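Side-chain contacts in putative tetR-family transcriptional regulator (Streptomyces coelicolor, PDB 3FIW), which probably binds operator DNA through a helix-turn-helix motif and regulates transcription, most likely as a repressor: residues R105-T110 with R159-C164; T74-A79 with A118-G123; P90-D95 with M137-A142. One frame throughout, in Å; residues are numbered along the deposited sequence.

Contact 1 of 3, residues R105-T110 with R159-C164; sequences RSFRRT and RFTVGC
Phe-107 and Arg-108 meet Thr-161 and Val-162 in a buried, apolar helix-to-helix contact inside the all-helical C-terminal domain of this TetR-family protein. Helix 96-112 and helix 147-170 run roughly the same way here: the short axes are 9.8 Å apart at closest approach and cross at -32°. The backbones come nearest at Arg-108 and Thr-161, whose CA atoms are 6.0 Å apart.

Thr-161 is the residue in the middle. Its methyl CG2, placed anti to the backbone N, reaches across to the other helix and rests against its backbone, 3.6 Å from Arg-108 CA, and equally against Arg-108 CB. The same rotamer (chi1 -48°) turns the hydroxyl away from the carbonyl carbon, and OG1 hydrogen-bonds to the carbonyl of Ala-157 one turn earlier. The polar atom is thus satisfied within its own helix, and carbon faces the neighbour. Phe-107 comes in beside it: the CD2 corner of the ring lies 3.8 Å from Thr-161 CB, which sits at the ring edge, near its plane. Farther round the rim, Phe-107 CE2 stands 4.0 Å from Val-162 CG2, an oblique approach. No hydrogen bond links the two segments.

Arg-108 lends only the root of its side chain. Beyond CB the chain runs out extended, and NH2 makes a salt bridge with Glu-168, farther along helix 147-170, so one residue joins the two helices by carbon and by charge.

Around this pair, His-121 of helix 117-123 packs edge-to-face with Phe-107, Leu-111 of helix 96-112 touches Val-162, and Phe-193 of the second subunit lies against both Arg-108 and Thr-161, bringing the dimer partner right up to the helix pair.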
ATOM      1  N   ARG A 105     -14.334  -2.983  -3.952  1.00 29.52           N
ATOM      2  CA  ARG A 105     -15.034  -2.215  -2.894  1.00 29.65           C
ATOM      3  C   ARG A 105     -15.182  -3.033  -1.614  1.00 29.61           C
ATOM      4  O   ARG A 105     -14.997  -2.524  -0.512  1.00 31.13           O
ATOM      5  CB  ARG A 105     -16.384  -1.675  -3.340  1.00 29.42           C
ATOM      6  CG  ARG A 105     -16.340  -0.583  -4.435  1.00 28.95           C
ATOM      7  CD  ARG A 105     -17.751  -0.339  -5.020  1.00 29.38           C
ATOM      8  NE  ARG A 105     -17.657   0.665  -6.053  1.00 30.87           N
ATOM      9  CZ  ARG A 105     -18.342   0.692  -7.206  1.00 33.53           C
ATOM     10  NH1 ARG A 105     -19.207  -0.265  -7.508  1.00 27.96           N
ATOM     11  NH2 ARG A 105     -18.134   1.705  -8.078  1.00 33.71           N
ATOM     12  N   SER A 106     -15.469  -4.309  -1.743  1.00 29.82           N
ATOM     13  CA  SER A 106     -15.521  -5.161  -0.554  1.00 29.88           C
ATOM     14  C   SER A 106     -14.171  -5.237   0.177  1.00 29.99           C
ATOM     15  O   SER A 106     -14.111  -5.150   1.418  1.00 29.59           O
ATOM     16  CB  SER A 106     -16.027  -6.577  -0.871  1.00 29.09           C
ATOM     17  OG  SER A 106     -16.095  -7.335   0.345  1.00 29.86           O
ATOM     18  N   PHE A 107     -13.112  -5.471  -0.593  1.00 29.36           N
ATOM     19  CA  PHE A 107     -11.772  -5.604  -0.051  1.00 28.53           C
ATOM     20  C   PHE A 107     -11.359  -4.340   0.717  1.00 28.69           C
ATOM     21  O   PHE A 107     -10.824  -4.444   1.835  1.00 28.52           O
ATOM     22  CB  PHE A 107     -10.788  -5.870  -1.180  1.00 28.98           C
ATOM     23  CG  PHE A 107      -9.390  -6.192  -0.706  1.00 31.84           C
ATOM     24  CD1 PHE A 107      -9.159  -7.205   0.230  1.00 30.34           C
ATOM     25  CD2 PHE A 107      -8.289  -5.483  -1.215  1.00 33.31           C
ATOM     26  CE1 PHE A 107      -7.834  -7.500   0.613  1.00 30.21           C
ATOM     27  CE2 PHE A 107      -7.011  -5.758  -0.838  1.00 31.54           C
ATOM     28  CZ  PHE A 107      -6.774  -6.769   0.076  1.00 31.19           C
ATOM     29  N   ARG A 108     -11.556  -3.178   0.078  1.00 27.38           N
ATOM     30  CA  ARG A 108     -11.382  -1.889   0.709  1.00 27.76           C
ATOM     31  C   ARG A 108     -12.149  -1.771   2.030  1.00 27.63           C
ATOM     32  O   ARG A 108     -11.598  -1.437   3.057  1.00 29.02           O
ATOM     33  CB  ARG A 108     -11.805  -0.775  -0.242  1.00 27.29           C
ATOM     34  CG  ARG A 108     -11.548   0.621   0.389  1.00 29.38           C
ATOM     35  CD  ARG A 108     -11.469   1.705  -0.629  1.00 29.22           C
ATOM     36  NE  ARG A 108     -11.465   3.038  -0.016  1.00 30.59           N
ATOM     37  CZ  ARG A 108     -12.544   3.741   0.339  1.00 29.75           C
ATOM     38  NH1 ARG A 108     -13.771   3.272   0.137  1.00 28.59           N
ATOM     39  NH2 ARG A 108     -12.385   4.945   0.885  1.00 27.62           N
ATOM     40  N   ARG A 109     -13.451  -2.001   1.976  1.00 28.13           N
ATOM     41  CA  ARG A 109     -14.321  -1.925   3.129  1.00 28.44           C
ATOM     42  C   ARG A 109     -13.756  -2.827   4.261  1.00 28.33           C
ATOM     43  O   ARG A 109     -13.681  -2.424   5.432  1.00 26.74           O
ATOM     44  CB  ARG A 109     -15.744  -2.337   2.717  1.00 27.50           C
ATOM     45  CG  ARG A 109     -16.823  -2.321   3.828  1.00 30.74           C
ATOM     46  CD  ARG A 109     -18.131  -3.048   3.380  1.00 27.69           C
ATOM     47  NE  ARG A 109     -18.626  -2.444   2.147  1.00 30.63           N
ATOM     48  CZ  ARG A 109     -18.770  -3.074   0.974  1.00 31.60           C
ATOM     49  NH1 ARG A 109     -18.533  -4.386   0.853  1.00 30.55           N
ATOM     50  NH2 ARG A 109     -19.229  -2.392  -0.068  1.00 31.21           N
ATOM     51  N   THR A 110     -13.289  -4.011   3.886  1.00 28.75           N
ATOM     52  CA  THR A 110     -12.750  -4.946   4.875  1.00 29.32           C
ATOM     53  C   THR A 110     -11.542  -4.357   5.583  1.00 30.28           C
ATOM     54  O   THR A 110     -11.487  -4.418   6.820  1.00 31.14           O
ATOM     55  CB  THR A 110     -12.486  -6.321   4.280  1.00 29.79           C
ATOM     56  OG1 THR A 110     -13.711  -6.807   3.705  1.00 32.68           O
ATOM     57  CG2 THR A 110     -12.077  -7.324   5.337  1.00 28.70           C
ATOM     58  N   ARG A 159      -3.605  -4.626  -4.995  1.00 28.75           N
ATOM     59  CA  ARG A 159      -2.403  -3.875  -4.617  1.00 28.21           C
ATOM     60  C   ARG A 159      -2.679  -2.386  -4.591  1.00 28.19           C
ATOM     61  O   ARG A 159      -2.245  -1.663  -3.687  1.00 27.33           O
ATOM     62  CB  ARG A 159      -1.240  -4.235  -5.585  1.00 28.02           C
ATOM     63  CG  ARG A 159      -0.759  -5.651  -5.314  1.00 27.86           C
ATOM     64  CD  ARG A 159       0.138  -6.218  -6.337  1.00 28.09           C
ATOM     65  NE  ARG A 159       0.468  -7.566  -5.873  1.00 33.54           N
ATOM     66  CZ  ARG A 159       1.142  -8.466  -6.597  1.00 33.97           C
ATOM     67  NH1 ARG A 159       1.582  -8.139  -7.801  1.00 35.93           N
ATOM     68  NH2 ARG A 159       1.362  -9.704  -6.135  1.00 33.82           N
ATOM     69  N   PHE A 160      -3.429  -1.915  -5.583  1.00 27.70           N
ATOM     70  CA  PHE A 160      -3.911  -0.537  -5.539  1.00 28.03           C
ATOM     71  C   PHE A 160      -4.720  -0.237  -4.264  1.00 27.46           C
ATOM     72  O   PHE A 160      -4.493   0.778  -3.610  1.00 25.16           O
ATOM     73  CB  PHE A 160      -4.673  -0.203  -6.838  1.00 28.32           C
ATOM     74  CG  PHE A 160      -5.555   1.038  -6.758  1.00 29.78           C
ATOM     75  CD1 PHE A 160      -5.003   2.307  -6.813  1.00 28.61           C
ATOM     76  CD2 PHE A 160      -6.948   0.911  -6.640  1.00 29.15           C
ATOM     77  CE1 PHE A 160      -5.808   3.432  -6.738  1.00 27.81           C
ATOM     78  CE2 PHE A 160      -7.755   2.044  -6.554  1.00 26.03           C
ATOM     79  CZ  PHE A 160      -7.209   3.264  -6.643  1.00 26.65           C
ATOM     80  N   THR A 161      -5.662  -1.108  -3.909  1.00 28.74           N
ATOM     81  CA  THR A 161      -6.475  -0.898  -2.674  1.00 28.09           C
ATOM     82  C   THR A 161      -5.635  -0.851  -1.393  1.00 29.50           C
ATOM     83  O   THR A 161      -5.846   0.022  -0.488  1.00 29.47           O
ATOM     84  CB  THR A 161      -7.574  -1.957  -2.517  1.00 30.09           C
ATOM     85  OG1 THR A 161      -8.310  -2.134  -3.755  1.00 29.34           O
ATOM     86  CG2 THR A 161      -8.501  -1.639  -1.357  1.00 26.25           C
ATOM     87  N   VAL A 162      -4.642  -1.731  -1.295  1.00 29.13           N
ATOM     88  CA  VAL A 162      -3.736  -1.677  -0.130  1.00 28.04           C
ATOM     89  C   VAL A 162      -3.075  -0.304  -0.025  1.00 27.73           C
ATOM     90  O   VAL A 162      -3.108   0.366   1.013  1.00 29.44           O
ATOM     91  CB  VAL A 162      -2.736  -2.868  -0.144  1.00 27.14           C
ATOM     92  CG1 VAL A 162      -1.642  -2.748   0.974  1.00 25.18           C
ATOM     93  CG2 VAL A 162      -3.503  -4.102   0.097  1.00 25.75           C
ATOM     94  N   GLY A 163      -2.509   0.149  -1.124  1.00 27.62           N
ATOM     95  CA  GLY A 163      -1.850   1.425  -1.132  1.00 25.61           C
ATOM     96  C   GLY A 163      -2.817   2.540  -0.828  1.00 26.68           C
ATOM     97  O   GLY A 163      -2.469   3.471  -0.082  1.00 24.84           O
ATOM     98  N   CYS A 164      -4.029   2.482  -1.396  1.00 26.94           N
ATOM     99  CA  CYS A 164      -5.055   3.506  -1.063  1.00 27.48           C
ATOM    100  C   CYS A 164      -5.383   3.568   0.422  1.00 27.06           C
ATOM    101  O   CYS A 164      -5.368   4.674   1.058  1.00 27.34           O
ATOM    102  CB  CYS A 164      -6.339   3.220  -1.827  1.00 28.37           C
ATOM    103  SG  CYS A 164      -6.293   3.644  -3.563  1.00 29.72           S
TER

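Contact 2 of 3, residues T74-A79 with A118-G123; sequences TAMAQA and ARLHAG
Leu-120 reaches from helix 117-123 onto helix 69-79, where it packs on Met-76 (a selenomethionine) and Ala-77.

The side-chain contacts are all apolar. CG of Leu-120 stands anti to the backbone N (chi1 -178°), which carries the branch out toward the other helix and splits it over two neighbours. CD1 goes to Met-76, 4.0 Å from the terminal CE and nearly as close to CB. The selenomethionine chain bends at its last torsion (chi3 61°), so CB and CE both come up to that one methyl, and the two side chains cross at about a right angle. The other branch, CD2, lies over the backbone of helix 69-79, 4.0 Å from Ala-77 CA.

A second set of contacts is between side chain and backbone. Ala-77 CB points at helix 117-123 and ends 3.8 Å from Leu-120 O. With so small a residue here the helices come close: Ala-77 CA and His-121 CA are 5.4 Å apart.

Outside the pair, helix 27-41 closes over the same apolar patch, with Leu-38 on Leu-120 and Ala-34 and Leu-35 on Met-76.

Helix 69-79 is the one that, in TetR-family proteins, connects the DNA-binding part to the rest. No direct hydrogen bond or charge pair joins it to helix 117-123 between these segments, so the contact depends on the close fit of buried carbon surfaces.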
ATOM      1  N   THR A  74      -0.539 -12.465  12.831  1.00 31.07           N
ATOM      2  CA  THR A  74      -0.906 -13.341  11.716  1.00 30.76           C
ATOM      3  C   THR A  74      -2.337 -13.764  11.885  1.00 30.85           C
ATOM      4  O   THR A  74      -3.098 -13.674  10.952  1.00 32.63           O
ATOM      5  CB  THR A  74       0.035 -14.586  11.654  1.00 31.02           C
ATOM      6  OG1 THR A  74       1.361 -14.135  11.412  1.00 31.26           O
ATOM      7  CG2 THR A  74      -0.316 -15.607  10.540  1.00 32.29           C
ATOM      8  N   ALA A  75      -2.683 -14.244  13.080  1.00 30.62           N
ATOM      9  CA  ALA A  75      -4.036 -14.592  13.457  1.00 29.26           C
ATOM     10  C   ALA A  75      -5.023 -13.447  13.362  1.00 28.69           C
ATOM     11  O   ALA A  75      -6.142 -13.671  12.922  1.00 27.09           O
ATOM     12  CB  ALA A  75      -4.084 -15.196  14.866  1.00 28.75           C
HETATM   13  N   MSE A  76      -4.636 -12.254  13.829  1.00 28.85           N
HETATM   14  CA  MSE A  76      -5.495 -11.087  13.715  1.00 28.46           C
HETATM   15  C   MSE A  76      -5.739 -10.742  12.240  1.00 30.00           C
HETATM   16  O   MSE A  76      -6.866 -10.443  11.861  1.00 30.35           O
HETATM   17  CB  MSE A  76      -4.875  -9.902  14.453  1.00 29.36           C
HETATM   18  CG  MSE A  76      -4.914 -10.002  15.987  1.00 24.95           C
HETATM   19 SE   MSE A  76      -3.715  -8.765  16.799  0.70 29.53          SE
HETATM   20  CE  MSE A  76      -4.489  -7.087  16.124  1.00 23.74           C
ATOM     21  N   ALA A  77      -4.688 -10.824  11.408  1.00 29.74           N
ATOM     22  CA  ALA A  77      -4.772 -10.443   9.991  1.00 29.04           C
ATOM     23  C   ALA A  77      -5.723 -11.386   9.217  1.00 30.06           C
ATOM     24  O   ALA A  77      -6.496 -10.929   8.361  1.00 29.32           O
ATOM     25  CB  ALA A  77      -3.380 -10.423   9.349  1.00 27.72           C
ATOM     26  N   GLN A  78      -5.654 -12.681   9.544  1.00 29.80           N
ATOM     27  CA  GLN A  78      -6.474 -13.670   8.926  1.00 31.55           C
ATOM     28  C   GLN A  78      -7.941 -13.466   9.319  1.00 31.41           C
ATOM     29  O   GLN A  78      -8.811 -13.452   8.442  1.00 32.11           O
ATOM     30  CB  GLN A  78      -5.995 -15.090   9.271  1.00 32.41           C
ATOM     31  CG  GLN A  78      -6.733 -16.194   8.443  1.00 35.06           C
ATOM     32  CD  GLN A  78      -6.230 -16.249   6.984  1.00 40.97           C
ATOM     33  OE1 GLN A  78      -5.039 -16.085   6.734  1.00 47.11           O
ATOM     34  NE2 GLN A  78      -7.117 -16.480   6.044  1.00 40.67           N
ATOM     35  N   ALA A  79      -8.220 -13.330  10.626  1.00 31.77           N
ATOM     36  CA  ALA A  79      -9.604 -13.089  11.134  1.00 30.82           C
ATOM     37  C   ALA A  79     -10.180 -11.797  10.535  1.00 31.65           C
ATOM     38  O   ALA A  79     -11.369 -11.698  10.289  1.00 32.90           O
ATOM     39  CB  ALA A  79      -9.585 -13.010  12.624  1.00 29.55           C
ATOM     40  N   ALA A 118      -5.009  -1.836   7.100  1.00 29.46           N
ATOM     41  CA  ALA A 118      -4.130  -2.191   5.965  1.00 29.37           C
ATOM     42  C   ALA A 118      -2.674  -2.504   6.346  1.00 29.22           C
ATOM     43  O   ALA A 118      -2.079  -3.385   5.756  1.00 29.37           O
ATOM     44  CB  ALA A 118      -4.238  -1.189   4.793  1.00 28.43           C
ATOM     45  N   ARG A 119      -2.130  -1.835   7.367  1.00 29.50           N
ATOM     46  CA  ARG A 119      -0.814  -2.185   7.947  1.00 29.46           C
ATOM     47  C   ARG A 119      -0.829  -3.558   8.583  1.00 30.45           C
ATOM     48  O   ARG A 119       0.159  -4.308   8.512  1.00 29.74           O
ATOM     49  CB  ARG A 119      -0.346  -1.143   8.993  1.00 30.36           C
ATOM     50  CG  ARG A 119       0.103   0.190   8.410  1.00 29.36           C
ATOM     51  CD  ARG A 119       0.426   1.167   9.525  1.00 31.85           C
ATOM     52  NE  ARG A 119       1.319   0.541  10.492  1.00 35.23           N
ATOM     53  CZ  ARG A 119       1.461   0.903  11.768  1.00 34.08           C
ATOM     54  NH1 ARG A 119       2.314   0.234  12.513  1.00 34.43           N
ATOM     55  NH2 ARG A 119       0.804   1.934  12.296  1.00 33.06           N
ATOM     56  N   LEU A 120      -1.948  -3.896   9.216  1.00 31.29           N
ATOM     57  CA  LEU A 120      -2.114  -5.233   9.751  1.00 31.89           C
ATOM     58  C   LEU A 120      -2.064  -6.262   8.631  1.00 31.92           C
ATOM     59  O   LEU A 120      -1.356  -7.271   8.739  1.00 32.74           O
ATOM     60  CB  LEU A 120      -3.440  -5.348  10.526  1.00 31.73           C
ATOM     61  CG  LEU A 120      -3.747  -6.687  11.201  1.00 31.52           C
ATOM     62  CD1 LEU A 120      -2.895  -6.946  12.443  1.00 29.46           C
ATOM     63  CD2 LEU A 120      -5.256  -6.767  11.527  1.00 31.91           C
ATOM     64  N   HIS A 121      -2.821  -6.023   7.558  1.00 31.49           N
ATOM     65  CA  HIS A 121      -2.816  -6.927   6.417  1.00 30.33           C
ATOM     66  C   HIS A 121      -1.436  -7.089   5.785  1.00 30.54           C
ATOM     67  O   HIS A 121      -0.894  -8.211   5.703  1.00 30.08           O
ATOM     68  CB  HIS A 121      -3.775  -6.382   5.375  1.00 31.63           C
ATOM     69  CG  HIS A 121      -4.133  -7.355   4.297  1.00 29.41           C
ATOM     70  ND1 HIS A 121      -3.648  -7.250   3.005  1.00 30.20           N
ATOM     71  CD2 HIS A 121      -4.956  -8.426   4.303  1.00 29.68           C
ATOM     72  CE1 HIS A 121      -4.177  -8.206   2.255  1.00 27.54           C
ATOM     73  NE2 HIS A 121      -4.971  -8.936   3.020  1.00 28.26           N
ATOM     74  N   ALA A 122      -0.866  -5.959   5.372  1.00 30.49           N
ATOM     75  CA  ALA A 122       0.463  -5.918   4.715  1.00 32.12           C
ATOM     76  C   ALA A 122       1.549  -6.569   5.574  1.00 32.70           C
ATOM     77  O   ALA A 122       2.413  -7.297   5.064  1.00 32.63           O
ATOM     78  CB  ALA A 122       0.857  -4.495   4.323  1.00 30.04           C
ATOM     79  N   GLY A 123       1.485  -6.317   6.874  1.00 34.35           N
ATOM     80  CA  GLY A 123       2.447  -6.875   7.812  1.00 37.41           C
ATOM     81  C   GLY A 123       2.437  -8.391   8.015  1.00 38.76           C
ATOM     82  O   GLY A 123       3.484  -8.989   8.293  1.00 39.42           O
TER

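Contact 3 of 3, residues P90-D95 with M137-A142; sequences PEPGED and MDFLVA
Phe-139, from helix 130-142, plugs into a type II beta turn, Glu-91 to Glu-94, in the loop that leads into helix 96-112. This is a surface contact at the edge of the C-terminal domain, yet the ring itself is buried.

The tight side is the ring. With CG anti to the backbone N (chi1 168°), Phe-139 swings out from its helix into the loop. Pro-90 lies over one face in a CH-pi contact: CB stands 3.5 Å from the ring centroid, only 12° off the normal. The far end of the ring points into the turn. Glu-94 O sits at the edge, near the ring plane, 3.4 Å from Phe-139 CZ, while Glu-91 O approaches CE1 obliquely. Glu-94 CG packs on the same corner, 3.7 Å from CZ. Trp-99 of helix 96-112 adds an edge-to-face ring contact and also touches Pro-90 and Glu-94.

The loose side is the outer part of the turn. Pro-92 is exposed, and its CD only grazes the ring, 4.4 Å from Phe-139 CD1. The carboxylate ends of Glu-91 and Asp-95 do not take part in gripping the ring; Asp-95 takes the N-cap position of helix 96-112, its carboxylate making weak hydrogen bonds to His-97 N and Gly-98 N.

Glu-94 bridges the two regimes. Its OE1 forms a salt bridge with Arg-102, while the other oxygen turns back to the loop: Glu-91 N donates to Glu-94 OE2 at 2.9 Å, nearly straight at 173°, meeting the carboxylate on its anti side, tilted out of the carboxylate plane.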
ATOM      1  N   PRO A  90     -19.613 -14.674  -7.185  1.00 38.18           N
ATOM      2  CA  PRO A  90     -20.333 -14.229  -8.364  1.00 39.11           C
ATOM      3  C   PRO A  90     -21.038 -15.417  -9.082  1.00 40.87           C
ATOM      4  O   PRO A  90     -20.514 -16.530  -9.070  1.00 41.35           O
ATOM      5  CB  PRO A  90     -19.226 -13.623  -9.232  1.00 38.84           C
ATOM      6  CG  PRO A  90     -17.947 -14.261  -8.779  1.00 37.29           C
ATOM      7  CD  PRO A  90     -18.141 -14.647  -7.357  1.00 37.54           C
ATOM      8  N   GLU A  91     -22.215 -15.177  -9.670  1.00 41.77           N
ATOM      9  CA  GLU A  91     -22.907 -16.197 -10.431  1.00 44.12           C
ATOM     10  C   GLU A  91     -22.914 -15.860 -11.888  1.00 44.25           C
ATOM     11  O   GLU A  91     -23.172 -14.720 -12.250  1.00 44.70           O
ATOM     12  CB  GLU A  91     -24.345 -16.328  -9.989  1.00 44.62           C
ATOM     13  CG  GLU A  91     -24.570 -17.442  -8.993  1.00 49.06           C
ATOM     14  CD  GLU A  91     -25.533 -17.023  -7.899  1.00 54.92           C
ATOM     15  OE1 GLU A  91     -25.709 -15.792  -7.681  1.00 57.00           O
ATOM     16  OE2 GLU A  91     -26.105 -17.922  -7.248  1.00 56.49           O
ATOM     17  N   PRO A  92     -22.626 -16.860 -12.737  1.00 45.09           N
ATOM     18  CA  PRO A  92     -22.897 -16.828 -14.178  1.00 44.86           C
ATOM     19  C   PRO A  92     -24.147 -16.044 -14.551  1.00 44.23           C
ATOM     20  O   PRO A  92     -25.239 -16.228 -13.970  1.00 43.45           O
ATOM     21  CB  PRO A  92     -23.098 -18.314 -14.501  1.00 44.71           C
ATOM     22  CG  PRO A  92     -22.017 -18.911 -13.703  1.00 45.58           C
ATOM     23  CD  PRO A  92     -21.983 -18.142 -12.375  1.00 45.23           C
ATOM     24  N   GLY A  93     -23.969 -15.165 -15.523  1.00 43.38           N
ATOM     25  CA  GLY A  93     -25.063 -14.334 -15.938  1.00 42.09           C
ATOM     26  C   GLY A  93     -24.956 -12.969 -15.302  1.00 40.58           C
ATOM     27  O   GLY A  93     -25.502 -12.017 -15.854  1.00 40.28           O
ATOM     28  N   GLU A  94     -24.283 -12.835 -14.153  1.00 38.90           N
ATOM     29  CA  GLU A  94     -24.232 -11.483 -13.610  1.00 37.94           C
ATOM     30  C   GLU A  94     -23.156 -10.692 -14.299  1.00 36.92           C
ATOM     31  O   GLU A  94     -22.233 -11.269 -14.892  1.00 35.92           O
ATOM     32  CB  GLU A  94     -24.213 -11.380 -12.086  1.00 37.97           C
ATOM     33  CG  GLU A  94     -22.927 -11.687 -11.423  1.00 39.31           C
ATOM     34  CD  GLU A  94     -23.011 -11.500  -9.930  1.00 41.44           C
ATOM     35  OE1 GLU A  94     -22.788 -10.356  -9.453  1.00 44.30           O
ATOM     36  OE2 GLU A  94     -23.285 -12.493  -9.235  1.00 40.32           O
ATOM     37  N   ASP A  95     -23.353  -9.375 -14.278  1.00 35.97           N
ATOM     38  CA  ASP A  95     -22.486  -8.419 -14.938  1.00 35.49           C
ATOM     39  C   ASP A  95     -21.106  -8.517 -14.263  1.00 34.16           C
ATOM     40  O   ASP A  95     -20.962  -8.185 -13.079  1.00 34.62           O
ATOM     41  CB  ASP A  95     -23.095  -7.010 -14.822  1.00 35.76           C
ATOM     42  CG  ASP A  95     -22.150  -5.928 -15.278  1.00 37.68           C
ATOM     43  OD1 ASP A  95     -21.374  -6.198 -16.217  1.00 38.39           O
ATOM     44  OD2 ASP A  95     -22.181  -4.809 -14.692  1.00 39.25           O
HETATM   45  N   MSE A 137     -12.116 -16.158 -10.322  1.00 36.91           N
HETATM   46  CA  MSE A 137     -11.414 -16.173 -11.591  1.00 36.95           C
HETATM   47  C   MSE A 137     -12.196 -16.880 -12.691  1.00 37.04           C
HETATM   48  O   MSE A 137     -12.255 -16.355 -13.801  1.00 36.95           O
HETATM   49  CB  MSE A 137     -10.047 -16.807 -11.452  1.00 37.66           C
HETATM   50  CG  MSE A 137      -9.086 -16.320 -12.517  1.00 42.90           C
HETATM   51 SE   MSE A 137      -8.649 -14.434 -12.174  0.70 50.79          SE
HETATM   52  CE  MSE A 137      -7.748 -14.479 -10.410  1.00 52.12           C
ATOM     53  N   ASP A 138     -12.787 -18.053 -12.387  1.00 36.64           N
ATOM     54  CA  ASP A 138     -13.630 -18.801 -13.333  1.00 37.20           C
ATOM     55  C   ASP A 138     -14.792 -17.980 -13.845  1.00 36.63           C
ATOM     56  O   ASP A 138     -15.086 -17.987 -15.044  1.00 37.75           O
ATOM     57  CB  ASP A 138     -14.180 -20.083 -12.695  1.00 37.33           C
ATOM     58  CG  ASP A 138     -13.130 -21.191 -12.594  1.00 39.45           C
ATOM     59  OD1 ASP A 138     -13.357 -22.152 -11.797  1.00 38.89           O
ATOM     60  OD2 ASP A 138     -12.090 -21.086 -13.316  1.00 39.86           O
ATOM     61  N   PHE A 139     -15.454 -17.271 -12.937  1.00 35.62           N
ATOM     62  CA  PHE A 139     -16.513 -16.341 -13.310  1.00 34.01           C
ATOM     63  C   PHE A 139     -16.070 -15.284 -14.327  1.00 33.35           C
ATOM     64  O   PHE A 139     -16.812 -14.989 -15.261  1.00 32.60           O
ATOM     65  CB  PHE A 139     -17.069 -15.661 -12.064  1.00 33.65           C
ATOM     66  CG  PHE A 139     -17.956 -14.505 -12.370  1.00 32.97           C
ATOM     67  CD1 PHE A 139     -19.272 -14.716 -12.824  1.00 32.90           C
ATOM     68  CD2 PHE A 139     -17.468 -13.210 -12.273  1.00 29.01           C
ATOM     69  CE1 PHE A 139     -20.121 -13.625 -13.135  1.00 31.83           C
ATOM     70  CE2 PHE A 139     -18.282 -12.112 -12.550  1.00 31.58           C
ATOM     71  CZ  PHE A 139     -19.633 -12.321 -12.985  1.00 32.47           C
ATOM     72  N   LEU A 140     -14.881 -14.704 -14.124  1.00 32.97           N
ATOM     73  CA  LEU A 140     -14.354 -13.657 -15.003  1.00 32.51           C
ATOM     74  C   LEU A 140     -14.007 -14.259 -16.367  1.00 33.04           C
ATOM     75  O   LEU A 140     -14.267 -13.669 -17.415  1.00 33.74           O
ATOM     76  CB  LEU A 140     -13.124 -12.963 -14.372  1.00 31.28           C
ATOM     77  CG  LEU A 140     -13.355 -11.916 -13.265  1.00 29.88           C
ATOM     78  CD1 LEU A 140     -12.044 -11.465 -12.664  1.00 26.36           C
ATOM     79  CD2 LEU A 140     -14.142 -10.699 -13.822  1.00 24.92           C
ATOM     80  N   VAL A 141     -13.403 -15.432 -16.350  1.00 33.79           N
ATOM     81  CA  VAL A 141     -13.111 -16.153 -17.601  1.00 33.98           C
ATOM     82  C   VAL A 141     -14.406 -16.540 -18.331  1.00 34.87           C
ATOM     83  O   VAL A 141     -14.517 -16.307 -19.533  1.00 35.93           O
ATOM     84  CB  VAL A 141     -12.240 -17.401 -17.350  1.00 34.04           C
ATOM     85  CG1 VAL A 141     -12.055 -18.260 -18.656  1.00 34.14           C
ATOM     86  CG2 VAL A 141     -10.897 -17.025 -16.695  1.00 32.81           C
ATOM     87  N   ALA A 142     -15.377 -17.123 -17.623  1.00 34.45           N
ATOM     88  CA  ALA A 142     -16.659 -17.456 -18.248  1.00 34.28           C
ATOM     89  C   ALA A 142     -17.457 -16.220 -18.708  1.00 34.63           C
ATOM     90  O   ALA A 142     -18.366 -16.343 -19.510  1.00 34.53           O
ATOM     91  CB  ALA A 142     -17.506 -18.380 -17.360  1.00 33.68           C
TER

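How the contacts relate
Helix 96-112 ties much of this together: contact 1 uses its later half, and the turn of contact 3 leads directly into its start. The centres of these two contacts are about 21 Å apart, with no touch between them. Contacts 1 and 2 are neighbours, about 13 Å between centres, and touch. Contact 2, about 29 Å from contact 3 between centres, pairs helices 69-79 and 117-123, probably linking the DNA-binding part to the rest. Along the chain, the first segments come in the order 74-79, 90-95, 105-110 and their partners 118-123, 137-142, 159-164. This interleaved order folds distant parts of the chain onto one another, with contact 1 beside the second subunit.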